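Local coordinates for klebicin C activity (Klebsiella pneumoniae, PDB 7NNA), which probably takes part in import of the bacteriocin toxin klebicin C through the efflux channel TolC, as its Tol-binding domain, at residues A[24-29]-A[156-161]; A[81-86]-A[100-105]. All coordinates share one frame; numbering follows the deposited sequence.

Contact 1. Residues A[24-29]-A[156-161]; sequences AIHATA and AAAKAK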
loop_
_atom_site.group_PDB
_atom_site.type_symbol
_atom_site.label_atom_id
_atom_site.label_comp_id
_atom_site.label_asym_id
_atom_site.label_seq_id
_atom_site.Cartn_x
_atom_site.Cartn_y
_atom_site.Cartn_z
ATOM N N ALA A 24 -19.605 20.858 -3.792
ATOM C CA ALA A 24 -19.683 19.893 -2.668
ATOM C C ALA A 24 -19.184 18.502 -3.121
ATOM O O ALA A 24 -18.492 17.833 -2.366
ATOM C CB ALA A 24 -21.101 19.774 -2.153
ATOM N N ILE A 25 -19.500 18.104 -4.308
ATOM C CA ILE A 25 -18.995 16.828 -4.867
ATOM C C ILE A 25 -17.472 16.889 -5.066
ATOM O O ILE A 25 -16.774 15.882 -4.797
ATOM C CB ILE A 25 -19.764 16.443 -6.142
ATOM C CG1 ILE A 25 -21.199 15.994 -5.783
ATOM C CG2 ILE A 25 -19.024 15.326 -6.974
ATOM C CD1 ILE A 25 -22.116 16.057 -6.963
ATOM N N HIS A 26 -16.942 18.001 -5.509
ATOM C CA HIS A 26 -15.451 18.130 -5.649
ATOM C C HIS A 26 -14.804 18.077 -4.231
ATOM O O HIS A 26 -13.751 17.427 -4.046
ATOM C CB HIS A 26 -15.119 19.432 -6.394
ATOM C CG HIS A 26 -13.653 19.767 -6.475
ATOM N ND1 HIS A 26 -13.228 21.069 -6.456
ATOM C CD2 HIS A 26 -12.572 18.955 -6.607
ATOM C CE1 HIS A 26 -11.900 21.013 -6.576
ATOM N NE2 HIS A 26 -11.471 19.747 -6.615
ATOM N N ALA A 27 -15.432 18.709 -3.208
ATOM C CA ALA A 27 -14.884 18.625 -1.847
ATOM C C ALA A 27 -14.801 17.142 -1.388
ATOM O O ALA A 27 -13.790 16.711 -0.808
ATOM C CB ALA A 27 -15.767 19.439 -0.862
ATOM N N THR A 28 -15.874 16.350 -1.681
ATOM C CA THR A 28 -15.827 14.927 -1.339
ATOM C C THR A 28 -14.762 14.177 -2.129
ATOM O O THR A 28 -14.073 13.348 -1.555
ATOM C CB THR A 28 -17.198 14.280 -1.592
ATOM O OG1 THR A 28 -18.161 15.010 -0.823
ATOM C CG2 THR A 28 -17.233 12.797 -1.170
ATOM N N ALA A 29 -14.586 14.463 -3.442
ATOM C CA ALA A 29 -13.548 13.803 -4.249
ATOM C C ALA A 29 -12.209 14.089 -3.689
ATOM O O ALA A 29 -11.356 13.175 -3.658
ATOM C CB ALA A 29 -13.630 14.264 -5.735
ATOM N N ALA A 156 -10.247 14.927 -10.711
ATOM C CA ALA A 156 -10.062 15.867 -11.836
ATOM C C ALA A 156 -11.355 16.147 -12.550
ATOM O O ALA A 156 -11.602 17.296 -12.991
ATOM C CB ALA A 156 -9.004 15.361 -12.834
ATOM N N ALA A 157 -12.174 15.106 -12.720
ATOM C CA ALA A 157 -13.471 15.282 -13.394
ATOM C C ALA A 157 -14.377 16.189 -12.556
ATOM O O ALA A 157 -15.028 17.045 -13.143
ATOM C CB ALA A 157 -14.151 13.932 -13.658
ATOM N N ALA A 158 -14.414 16.027 -11.232
ATOM C CA ALA A 158 -15.240 16.818 -10.294
ATOM C C ALA A 158 -14.752 18.253 -10.252
ATOM O O ALA A 158 -15.590 19.179 -10.227
ATOM C CB ALA A 158 -15.209 16.208 -8.877
ATOM N N LYS A 159 -13.416 18.462 -10.216
ATOM C CA LYS A 159 -12.845 19.819 -10.269
ATOM C C LYS A 159 -13.270 20.545 -11.563
ATOM O O LYS A 159 -13.725 21.714 -11.521
ATOM C CB LYS A 159 -11.297 19.771 -10.231
ATOM C CG LYS A 159 -10.698 21.174 -10.074
ATOM C CD LYS A 159 -9.184 21.143 -10.015
ATOM C CE LYS A 159 -8.632 22.561 -9.913
ATOM N NZ LYS A 159 -7.154 22.552 -9.960
ATOM N N ALA A 160 -13.111 19.885 -12.724
ATOM C CA ALA A 160 -13.487 20.485 -14.002
ATOM C C ALA A 160 -14.985 20.822 -14.033
ATOM O O ALA A 160 -15.391 21.894 -14.528
ATOM C CB ALA A 160 -13.124 19.535 -15.153
ATOM N N LYS A 161 -15.813 19.931 -13.501
ATOM C CA LYS A 161 -17.276 20.183 -13.462
ATOM C C LYS A 161 -17.625 21.344 -12.505
ATOM O O LYS A 161 -18.399 22.218 -12.872
ATOM C CB LYS A 161 -18.003 18.901 -13.052
ATOM C CG LYS A 161 -19.537 18.973 -13.080
ATOM C CD LYS A 161 -20.093 19.479 -14.442
ATOM C CE LYS A 161 -21.607 19.383 -14.629
ATOM N NZ LYS A 161 -22.391 19.650 -13.380
#
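Ala158 is the first residue of 156-161 to meet 24-29, and its methyl points toward the other helix. CB lies 3.8 Å from His26 CA, touching the neighbouring helix at its backbone, and 4.0 Å from Ala29 CB, a methyl-to-methyl contact one helical turn further along 24-29. Ile25 adds a looser touch from the flank, its branch methyl CG2 ending 4.4 Å from the same Ala158 CB. So small a residue suits this place because the segment axes come within 8.5 Å of each other. They run antiparallel at 155°, the geometry of a two-helix coiled-coil hairpin, whose arms here are helices 14-79 and 93-197; alanines on the facing sides let the backbones draw together. Lys159 follows, and the imidazole of His26 lies flat against the base of its side chain. With CG of His26 anti to its backbone N (chi1 174°), the ring reaches across until Lys159 CA sits over its centre, 3.8 Å from the centroid, in a CH-pi contact. Lys159 CB covers the same face nearer the rim, 3.6 Å from His26 NE2. The lysine chain then runs on fully extended, pointing the same way as the imidazole, which carries its ammonium off the interface and leaves only CB and CG packed against the ring. Lys161 forms a salt bridge with Asp165, and His26 also touches Ala162.

Contact 2. Residues A[81-86]-A[100-105]; sequences TRPTVI and AEFIGR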
loop_
_atom_site.group_PDB
_atom_site.type_symbol
_atom_site.label_atom_id
_atom_site.label_comp_id
_atom_site.label_asym_id
_atom_site.label_seq_id
_atom_site.Cartn_x
_atom_site.Cartn_y
_atom_site.Cartn_z
ATOM N N THR A 81 35.656 -42.929 15.764
ATOM C CA THR A 81 36.081 -43.674 16.950
ATOM C C THR A 81 35.369 -45.019 17.113
ATOM O O THR A 81 35.546 -45.672 18.154
ATOM C CB THR A 81 35.856 -42.826 18.248
ATOM O OG1 THR A 81 34.466 -42.721 18.554
ATOM C CG2 THR A 81 36.455 -41.422 18.140
ATOM N N ARG A 82 34.555 -45.447 16.122
ATOM C CA ARG A 82 33.848 -46.743 16.233
ATOM C C ARG A 82 34.870 -47.896 16.476
ATOM O O ARG A 82 35.794 -48.073 15.697
ATOM C CB ARG A 82 33.074 -47.069 14.926
ATOM C CG ARG A 82 32.232 -48.352 15.008
ATOM C CD ARG A 82 31.727 -48.769 13.626
ATOM N NE ARG A 82 30.840 -47.706 13.109
ATOM C CZ ARG A 82 29.526 -47.655 13.352
ATOM N NH1 ARG A 82 28.922 -48.650 14.023
ATOM N NH2 ARG A 82 28.816 -46.605 12.958
ATOM N N PRO A 83 34.721 -48.645 17.568
ATOM C CA PRO A 83 35.649 -49.773 17.820
ATOM C C PRO A 83 35.324 -51.019 16.997
ATOM O O PRO A 83 34.223 -51.153 16.483
ATOM C CB PRO A 83 35.451 -50.086 19.330
ATOM C CG PRO A 83 34.057 -49.644 19.611
ATOM C CD PRO A 83 33.694 -48.522 18.618
ATOM N N THR A 84 36.271 -51.985 16.948
ATOM C CA THR A 84 36.066 -53.245 16.238
ATOM C C THR A 84 35.715 -54.313 17.236
ATOM O O THR A 84 36.486 -54.558 18.162
ATOM C CB THR A 84 37.366 -53.613 15.493
ATOM O OG1 THR A 84 37.403 -52.741 14.357
ATOM C CG2 THR A 84 37.411 -55.074 15.032
ATOM N N VAL A 85 34.546 -54.951 17.048
ATOM C CA VAL A 85 34.034 -56.058 17.881
ATOM C C VAL A 85 33.476 -57.089 16.889
ATOM O O VAL A 85 32.320 -56.975 16.432
ATOM C CB VAL A 85 32.938 -55.606 18.875
ATOM C CG1 VAL A 85 32.408 -56.808 19.651
ATOM C CG2 VAL A 85 33.461 -54.526 19.824
ATOM N N ILE A 86 34.327 -58.035 16.490
ATOM C CA ILE A 86 33.952 -58.996 15.465
ATOM C C ILE A 86 33.660 -60.396 16.049
ATOM O O ILE A 86 32.722 -61.039 15.577
ATOM C CB ILE A 86 34.975 -59.013 14.282
ATOM C CG1 ILE A 86 36.436 -59.060 14.785
ATOM C CG2 ILE A 86 34.749 -57.752 13.412
ATOM C CD1 ILE A 86 37.597 -59.773 13.755
ATOM N N ALA A 100 29.831 -50.024 23.966
ATOM C CA ALA A 100 28.685 -49.406 24.652
ATOM C C ALA A 100 28.850 -47.868 24.741
ATOM O O ALA A 100 27.890 -47.094 24.508
ATOM C CB ALA A 100 28.506 -50.035 26.054
ATOM N N GLU A 101 30.093 -47.418 25.068
ATOM C CA GLU A 101 30.355 -45.983 25.132
ATOM C C GLU A 101 30.269 -45.305 23.765
ATOM O O GLU A 101 29.754 -44.172 23.655
ATOM C CB GLU A 101 31.756 -45.744 25.738
ATOM C CG GLU A 101 31.783 -46.030 27.237
ATOM C CD GLU A 101 33.166 -46.007 27.871
ATOM O OE1 GLU A 101 34.101 -45.447 27.250
ATOM O OE2 GLU A 101 33.312 -46.550 28.993
ATOM N N PHE A 102 30.745 -45.975 22.696
ATOM C CA PHE A 102 30.623 -45.409 21.349
ATOM C C PHE A 102 29.117 -45.263 20.983
ATOM O O PHE A 102 28.699 -44.225 20.430
ATOM C CB PHE A 102 31.340 -46.324 20.296
ATOM C CG PHE A 102 30.973 -45.909 18.883
ATOM C CD1 PHE A 102 31.569 -44.801 18.292
ATOM C CD2 PHE A 102 30.022 -46.620 18.152
ATOM C CE1 PHE A 102 31.174 -44.378 17.011
ATOM C CE2 PHE A 102 29.648 -46.202 16.881
ATOM C CZ PHE A 102 30.183 -45.050 16.349
ATOM N N ILE A 103 28.299 -46.311 21.269
ATOM C CA ILE A 103 26.876 -46.241 20.919
ATOM C C ILE A 103 26.198 -45.122 21.688
ATOM O O ILE A 103 25.409 -44.379 21.103
ATOM C CB ILE A 103 26.207 -47.615 21.211
ATOM C CG1 ILE A 103 26.811 -48.714 20.327
ATOM C CG2 ILE A 103 24.662 -47.525 21.022
ATOM C CD1 ILE A 103 26.137 -50.140 20.612
ATOM N N GLY A 104 26.561 -44.942 22.963
ATOM C CA GLY A 104 25.977 -43.879 23.792
ATOM C C GLY A 104 26.295 -42.512 23.209
ATOM O O GLY A 104 25.436 -41.625 23.185
ATOM N N ARG A 105 27.548 -42.321 22.744
ATOM C CA ARG A 105 27.957 -41.032 22.140
ATOM C C ARG A 105 27.243 -40.820 20.809
ATOM O O ARG A 105 26.789 -39.713 20.524
ATOM C CB ARG A 105 29.447 -41.055 21.830
ATOM C CG ARG A 105 30.342 -40.824 23.074
ATOM C CD ARG A 105 31.756 -40.521 22.683
ATOM N NE ARG A 105 32.351 -41.548 21.797
ATOM C CZ ARG A 105 33.064 -42.594 22.210
ATOM N NH1 ARG A 105 33.123 -42.899 23.507
ATOM N NH2 ARG A 105 33.646 -43.396 21.325
#
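This is a loop-to-helix surface contact built round one buried aromatic ring, where the segment 81-86 leaves helix 14-79 and passes alongside the early turns of helix 93-197. Phe102, its CG anti to the backbone N (chi1 168°), points its ring at the loop. Arg82 crosses one face: its CA stands 3.7 Å from the ring centroid in a CH-pi contact, and its CB lies 3.8 Å from Phe102 CZ. A bend at chi3 brings the guanidinium back so that Phe102 CE2 sits over its centre, but the two planes are 61° apart, so the groups are not stacked flat. Pro83 packs against the root of the aromatic side chain, CD 3.6 Å from Phe102 CB. The segment is part of the connection that turns the antiparallel helical hairpin; proline, with no N-H to give to a helix or strand, suits this irregular chain, and its apolar ring suits the phenylalanine. Past the ring edge, Arg105 NH2 donates to Thr81 OG1 (3.0 Å, 148° at the hydrogen), with the hydroxyl near the guanidinium plane. Asn78 completes the polar group from the end of helix 14-79: its backbone O is hydrogen-bonded to Thr81 OG1, and its OD1 to Arg105 NE.

Overall arrangement
Both contacts lie at the surface of one long helical hairpin and share helix 93-197, but on opposite sides of the chain's centre, with their centres 85 Å apart and nearest atoms about 70 Å apart. Contact 1 joins the two arms helix to helix near the start of helix 14-79; contact 2 is at the turning end, where the partner is the connecting loop. The difference shows in the chemistry. Contact 1 has no buried residue among those that touch and no hydrogen bond across it, relying on alanine methyls and a histidine ring laid over a lysine's base. Contact 2 places a buried phenylalanine beneath the irregular chain and adds a directional arginine-threonine hydrogen bond.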